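Local structure of putative transcription regulator (Lactobacillus plantarum, 3K69) at the interface of chains A and B. The protein probably binds DNA as a homodimeric winged helix-turn-helix regulator of the Rrf2 family, thereby controlling transcription of target genes. Coordinates in Å, arbitrary orientation; residue numbers count along the deposited sequence, not the author numbering. Chains: chain A/B, Putative transcription regulator.

The two contacts illustrate how reciprocal packing can join two copies of a regulator: the first helix of chain B, residues 9-22, lies against the long helix 111-136 of chain A and the segment leading up to it. The centres of contact 1 and contact 2 are about 11 Å apart, and B:Ser12 belongs to both. Contact 1 is mainly polar and also involves helix 31-38, whereas contact 2 is mainly apolar and brings the long helices of both chains together. Two-fold symmetry repeats each with the chains exchanged, which probably fixes the DNA-binding halves relative to the dimer core.

Contact 1: the interface of chains A and B. Residues chain A 98-99, 112, 116; chain B 12, 16, 37-38.
The loop around A:Thr98 and the start of helix 111-136 meet helices 9-22 and 31-38 of chain B in the two-fold interface of the deposited dimer, where they probably tie a winged helix-turn-helix domain of the Rrf2 type to its partner subunit. Helix 31-38, whose C-terminal end takes part, is probably the first helix of the helix-turn-helix, so the contact is likely to help set the pose of the DNA-binding unit.

The hydroxyl OG1 of A:Thr98 lies between two chain B side chains. On one side it is hydrogen-bonded to the imidazole nitrogen ND1 of B:His16 at 2.6 Å, and on the other to the hydroxyl OG of B:Ser12 at 2.8 Å; the direction of either bond is not settled by the coordinates. B:Ser12 OG also accepts the backbone N-H of A:Thr98 (N to OG 2.9 Å), so serine and threonine are joined twice. With its CG anti to the backbone N (chi1 -163°), B:His16 extends its ring alongside the threonine, and A:Gly99 CA lies in the ring plane, 3.7 Å from CE1.

B:Leu38 CD1 sits over one face of the imidazole, towards the rim; on the opposite side A:Ile112 CG2 lies by the CD2-NE2 edge, 3.5 Å from CD2. A phenylalanine in place of B:His16 would probably leave the A:Thr98 hydroxyl without its nitrogen partner. Beyond the ring, A:Gly99 N donates to the backbone O of B:Leu38 at 3.1 Å, reaching it from above the carbonyl plane. A weak bond from B:His16 NE2 to B:Ser37 OG may help to steady the imidazole from within chain B.

Contact 2: the interface of chains A and B. Residues chain A 96, 120, 123-124; chain B 11-12, 135, 143.
A:Leu123 and A:Phe124, on the long helix 111-136 characteristic of Rrf2-family dimers, pack against B:Phe11 and B:Tyr135, the latter on the equivalent helix of the partner.

Among the leucine contacts, one methyl serves two rings. CD2 of A:Leu123 lies in plane at the edge of B:Tyr135, 3.7 Å from CE1, and also at the edge of B:Phe11, 3.9 Å from CE2. The leucine CG is anti to the backbone N (chi1 -173°), a setting that carries the branch out towards both aromatics. A turn earlier, A:Leu120 divides its methyls: CD1 rests 3.8 Å from B:Ser12 CB, while CD2 faces CD1 of B:Leu143 at 4.1 Å. Helix 140-148 thereby flanks the apolar patch.

The aromatic groups meet by their edges and are not stacked. B:Phe11 CD2 comes into the plane of the A:Phe124 ring, 3.8 Å from CE1, with the two rings turned roughly 50° against each other. The phenol oxygen OH of B:Tyr135 reaches the same ring in plane, 3.4 Å from CD1, so the A:Phe124 rim is hemmed in by two chain B residues.

Polar contact is relayed by water. Water 1 is hydrogen-bonded to the carbonyl O of A:Phe96 at 2.8 Å and to the backbone N of B:Ser12, near the start of helix 9-22, and so links the subunits.

Contact 1: the interface of chains A and B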
ATOM      1  N   THR A  98     -10.293  -1.686 -13.318  1.00 23.96           N
ATOM      2  CA  THR A  98     -11.209  -2.413 -14.242  1.00 26.64           C
ATOM      3  C   THR A  98     -11.658  -1.559 -15.459  1.00 28.75           C
ATOM      4  O   THR A  98     -11.259  -0.398 -15.595  1.00 27.11           O
ATOM      5  CB  THR A  98     -12.506  -2.862 -13.465  1.00 29.48           C
ATOM      6  OG1 THR A  98     -13.145  -1.700 -12.903  1.00 25.43           O
ATOM      7  CG2 THR A  98     -12.175  -3.914 -12.343  1.00 21.62           C
ATOM      8  N   GLY A  99     -12.504  -2.119 -16.326  1.00 32.11           N
ATOM      9  CA  GLY A  99     -12.980  -1.408 -17.526  1.00 37.02           C
ATOM     10  C   GLY A  99     -11.987  -1.538 -18.685  1.00 41.42           C
ATOM     11  O   GLY A  99     -11.145  -2.455 -18.665  1.00 41.39           O
ATOM     12  N   ILE A 112     -19.305   4.962 -17.274  1.00 28.83           N
ATOM     13  CA  ILE A 112     -18.506   4.343 -16.210  1.00 29.75           C
ATOM     14  C   ILE A 112     -17.181   3.915 -16.773  1.00 28.02           C
ATOM     15  O   ILE A 112     -16.148   4.319 -16.278  1.00 26.99           O
ATOM     16  CB  ILE A 112     -19.191   3.121 -15.542  1.00 26.76           C
ATOM     17  CG1 ILE A 112     -20.511   3.530 -14.892  1.00 29.35           C
ATOM     18  CG2 ILE A 112     -18.296   2.501 -14.502  1.00 27.72           C
ATOM     19  CD1 ILE A 112     -21.498   2.438 -14.882  1.00 31.31           C
ATOM     20  N   ILE A 116     -13.696   5.645 -15.231  1.00 14.97           N
ATOM     21  CA  ILE A 116     -13.263   4.918 -14.052  1.00 15.28           C
ATOM     22  C   ILE A 116     -11.755   4.947 -13.874  1.00 13.68           C
ATOM     23  O   ILE A 116     -11.249   5.123 -12.758  1.00 13.84           O
ATOM     24  CB  ILE A 116     -13.864   3.464 -14.050  1.00 15.31           C
ATOM     25  CG1 ILE A 116     -13.589   2.741 -12.737  1.00 22.86           C
ATOM     26  CG2 ILE A 116     -13.312   2.611 -15.166  1.00 16.17           C
ATOM     27  CD1 ILE A 116     -14.393   3.214 -11.603  1.00 22.44           C
TER
ATOM     28  N   SER B  12     -11.571  -2.200  -7.132  1.00 17.80           N
ATOM     29  CA  SER B  12     -12.109  -1.684  -8.400  1.00 17.91           C
ATOM     30  C   SER B  12     -13.267  -2.510  -8.931  1.00 17.16           C
ATOM     31  O   SER B  12     -14.233  -1.971  -9.433  1.00 17.51           O
ATOM     32  CB  SER B  12     -11.000  -1.595  -9.454  1.00 20.55           C
ATOM     33  OG  SER B  12     -11.479  -1.060 -10.699  1.00 16.78           O
ATOM     34  N   HIS B  16     -16.655  -0.594  -9.533  1.00 15.87           N
ATOM     35  CA  HIS B  16     -17.193  -0.645 -10.888  1.00 17.62           C
ATOM     36  C   HIS B  16     -18.572  -1.377 -10.922  1.00 17.34           C
ATOM     37  O   HIS B  16     -19.530  -0.915 -11.577  1.00 15.18           O
ATOM     38  CB  HIS B  16     -16.162  -1.303 -11.800  1.00 19.11           C
ATOM     39  CG  HIS B  16     -16.394  -1.076 -13.246  1.00 24.84           C
ATOM     40  ND1 HIS B  16     -15.366  -1.052 -14.168  1.00 26.87           N
ATOM     41  CD2 HIS B  16     -17.540  -0.861 -13.943  1.00 34.68           C
ATOM     42  CE1 HIS B  16     -15.875  -0.842 -15.372  1.00 32.66           C
ATOM     43  NE2 HIS B  16     -17.190  -0.711 -15.260  1.00 29.96           N
ATOM     44  N   SER B  37     -18.942  -5.599 -18.763  1.00 32.96           N
ATOM     45  CA  SER B  37     -18.594  -4.209 -18.418  1.00 32.25           C
ATOM     46  C   SER B  37     -17.218  -4.067 -17.728  1.00 31.02           C
ATOM     47  O   SER B  37     -16.470  -3.144 -18.020  1.00 29.12           O
ATOM     48  CB  SER B  37     -19.693  -3.570 -17.541  1.00 33.70           C
ATOM     49  OG  SER B  37     -19.306  -2.300 -17.008  1.00 35.44           O
ATOM     50  N   LEU B  38     -16.878  -4.987 -16.829  1.00 30.15           N
ATOM     51  CA  LEU B  38     -15.615  -4.883 -16.113  1.00 32.46           C
ATOM     52  C   LEU B  38     -14.406  -5.350 -16.939  1.00 34.60           C
ATOM     53  O   LEU B  38     -13.257  -5.147 -16.524  1.00 34.02           O
ATOM     54  CB  LEU B  38     -15.689  -5.623 -14.777  1.00 32.91           C
ATOM     55  CG  LEU B  38     -16.282  -4.760 -13.656  1.00 32.13           C
ATOM     56  CD1 LEU B  38     -17.685  -4.208 -14.009  1.00 36.09           C
ATOM     57  CD2 LEU B  38     -16.322  -5.598 -12.405  1.00 34.80           C
TER

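Contact 2: the interface of chains A and B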
ATOM      1  N   PHE A  96      -4.606  -2.451 -11.178  1.00 20.33           N
ATOM      2  CA  PHE A  96      -5.621  -2.440 -10.126  1.00 22.38           C
ATOM      3  C   PHE A  96      -6.961  -1.814 -10.534  1.00 19.99           C
ATOM      4  O   PHE A  96      -7.820  -1.607  -9.699  1.00 20.87           O
ATOM      5  CB  PHE A  96      -5.068  -1.638  -8.971  1.00 25.05           C
ATOM      6  CG  PHE A  96      -3.798  -2.185  -8.415  1.00 31.23           C
ATOM      7  CD1 PHE A  96      -3.726  -3.499  -7.995  1.00 31.95           C
ATOM      8  CD2 PHE A  96      -2.681  -1.378  -8.286  1.00 30.16           C
ATOM      9  CE1 PHE A  96      -2.562  -4.003  -7.455  1.00 40.06           C
ATOM     10  CE2 PHE A  96      -1.516  -1.876  -7.740  1.00 43.99           C
ATOM     11  CZ  PHE A  96      -1.462  -3.194  -7.322  1.00 33.92           C
ATOM     12  N   LEU A 120     -10.194   6.454 -10.393  1.00 11.89           N
ATOM     13  CA  LEU A 120      -9.442   5.574  -9.488  1.00 12.20           C
ATOM     14  C   LEU A 120      -7.989   5.890  -9.414  1.00 12.89           C
ATOM     15  O   LEU A 120      -7.388   5.796  -8.337  1.00 14.08           O
ATOM     16  CB  LEU A 120      -9.666   4.095  -9.818  1.00 14.43           C
ATOM     17  CG  LEU A 120     -11.058   3.586  -9.475  1.00 16.48           C
ATOM     18  CD1 LEU A 120     -11.169   2.164 -10.003  1.00 17.74           C
ATOM     19  CD2 LEU A 120     -11.353   3.677  -7.936  1.00 15.98           C
ATOM     20  N   LEU A 123      -7.839   8.861  -7.078  1.00 13.30           N
ATOM     21  CA  LEU A 123      -8.110   8.307  -5.769  1.00 14.08           C
ATOM     22  C   LEU A 123      -6.866   7.592  -5.136  1.00 16.60           C
ATOM     23  O   LEU A 123      -6.430   7.939  -4.032  1.00 11.70           O
ATOM     24  CB  LEU A 123      -9.309   7.373  -5.831  1.00 12.92           C
ATOM     25  CG  LEU A 123      -9.814   6.829  -4.478  1.00 16.96           C
ATOM     26  CD1 LEU A 123     -10.419   7.908  -3.583  1.00 12.26           C
ATOM     27  CD2 LEU A 123     -10.757   5.617  -4.636  1.00 14.17           C
ATOM     28  N   PHE A 124      -6.335   6.605  -5.851  1.00 15.86           N
ATOM     29  CA  PHE A 124      -5.175   5.803  -5.421  1.00 15.82           C
ATOM     30  C   PHE A 124      -3.917   6.662  -5.269  1.00 15.28           C
ATOM     31  O   PHE A 124      -3.135   6.463  -4.343  1.00 16.74           O
ATOM     32  CB  PHE A 124      -4.875   4.711  -6.450  1.00 13.23           C
ATOM     33  CG  PHE A 124      -5.923   3.647  -6.576  1.00 13.34           C
ATOM     34  CD1 PHE A 124      -6.741   3.284  -5.514  1.00 18.39           C
ATOM     35  CD2 PHE A 124      -6.068   2.959  -7.755  1.00 13.78           C
ATOM     36  CE1 PHE A 124      -7.704   2.245  -5.664  1.00 13.05           C
ATOM     37  CE2 PHE A 124      -7.025   1.939  -7.912  1.00 18.46           C
ATOM     38  CZ  PHE A 124      -7.828   1.585  -6.848  1.00 15.58           C
TER
ATOM     39  N   PHE B  11     -11.063  -4.178  -5.118  1.00 15.05           N
ATOM     40  CA  PHE B  11     -11.682  -2.905  -4.797  1.00 16.04           C
ATOM     41  C   PHE B  11     -12.336  -2.290  -6.053  1.00 16.24           C
ATOM     42  O   PHE B  11     -13.524  -1.903  -6.039  1.00 15.81           O
ATOM     43  CB  PHE B  11     -10.676  -1.930  -4.179  1.00 18.10           C
ATOM     44  CG  PHE B  11     -11.273  -0.548  -3.850  1.00 16.47           C
ATOM     45  CD1 PHE B  11     -12.205  -0.408  -2.833  1.00 15.13           C
ATOM     46  CD2 PHE B  11     -10.863   0.579  -4.512  1.00 18.55           C
ATOM     47  CE1 PHE B  11     -12.749   0.826  -2.532  1.00 22.51           C
ATOM     48  CE2 PHE B  11     -11.370   1.823  -4.181  1.00 22.19           C
ATOM     49  CZ  PHE B  11     -12.326   1.936  -3.187  1.00 18.87           C
ATOM     50  N   SER B  12     -11.571  -2.200  -7.132  1.00 17.80           N
ATOM     51  CA  SER B  12     -12.109  -1.684  -8.400  1.00 17.91           C
ATOM     52  C   SER B  12     -13.267  -2.510  -8.931  1.00 17.16           C
ATOM     53  O   SER B  12     -14.233  -1.971  -9.433  1.00 17.51           O
ATOM     54  CB  SER B  12     -11.000  -1.595  -9.454  1.00 20.55           C
ATOM     55  OG  SER B  12     -11.479  -1.060 -10.699  1.00 16.78           O
ATOM     56  N   TYR B 135      -9.602   6.848   2.745  1.00 18.59           N
ATOM     57  CA  TYR B 135     -10.833   6.402   2.099  1.00 18.64           C
ATOM     58  C   TYR B 135     -12.056   6.594   2.984  1.00 18.22           C
ATOM     59  O   TYR B 135     -13.123   6.907   2.476  1.00 19.38           O
ATOM     60  CB  TYR B 135     -10.723   4.956   1.667  1.00 18.78           C
ATOM     61  CG  TYR B 135      -9.628   4.658   0.661  1.00 19.94           C
ATOM     62  CD1 TYR B 135      -9.860   4.808  -0.697  1.00 18.29           C
ATOM     63  CD2 TYR B 135      -8.408   4.153   1.055  1.00 16.76           C
ATOM     64  CE1 TYR B 135      -8.917   4.496  -1.598  1.00 23.21           C
ATOM     65  CE2 TYR B 135      -7.435   3.855   0.137  1.00 22.26           C
ATOM     66  CZ  TYR B 135      -7.696   4.035  -1.191  1.00 22.02           C
ATOM     67  OH  TYR B 135      -6.781   3.726  -2.150  1.00 18.08           O
ATOM     68  N   LEU B 143     -17.368   9.285  -5.005  1.00 20.74           N
ATOM     69  CA  LEU B 143     -16.647   8.647  -6.092  1.00 18.76           C
ATOM     70  C   LEU B 143     -17.394   8.856  -7.394  1.00 17.84           C
ATOM     71  O   LEU B 143     -16.799   9.183  -8.403  1.00 17.76           O
ATOM     72  CB  LEU B 143     -16.361   7.163  -5.825  1.00 16.20           C
ATOM     73  CG  LEU B 143     -15.384   6.440  -6.786  1.00 21.99           C
ATOM     74  CD1 LEU B 143     -14.644   5.323  -6.056  1.00 19.37           C
ATOM     75  CD2 LEU B 143     -16.083   5.902  -8.041  1.00 16.76           C
TER
HETATM   76  O   HOH W   1      -8.609  -2.239  -7.078  1.00 16.48           O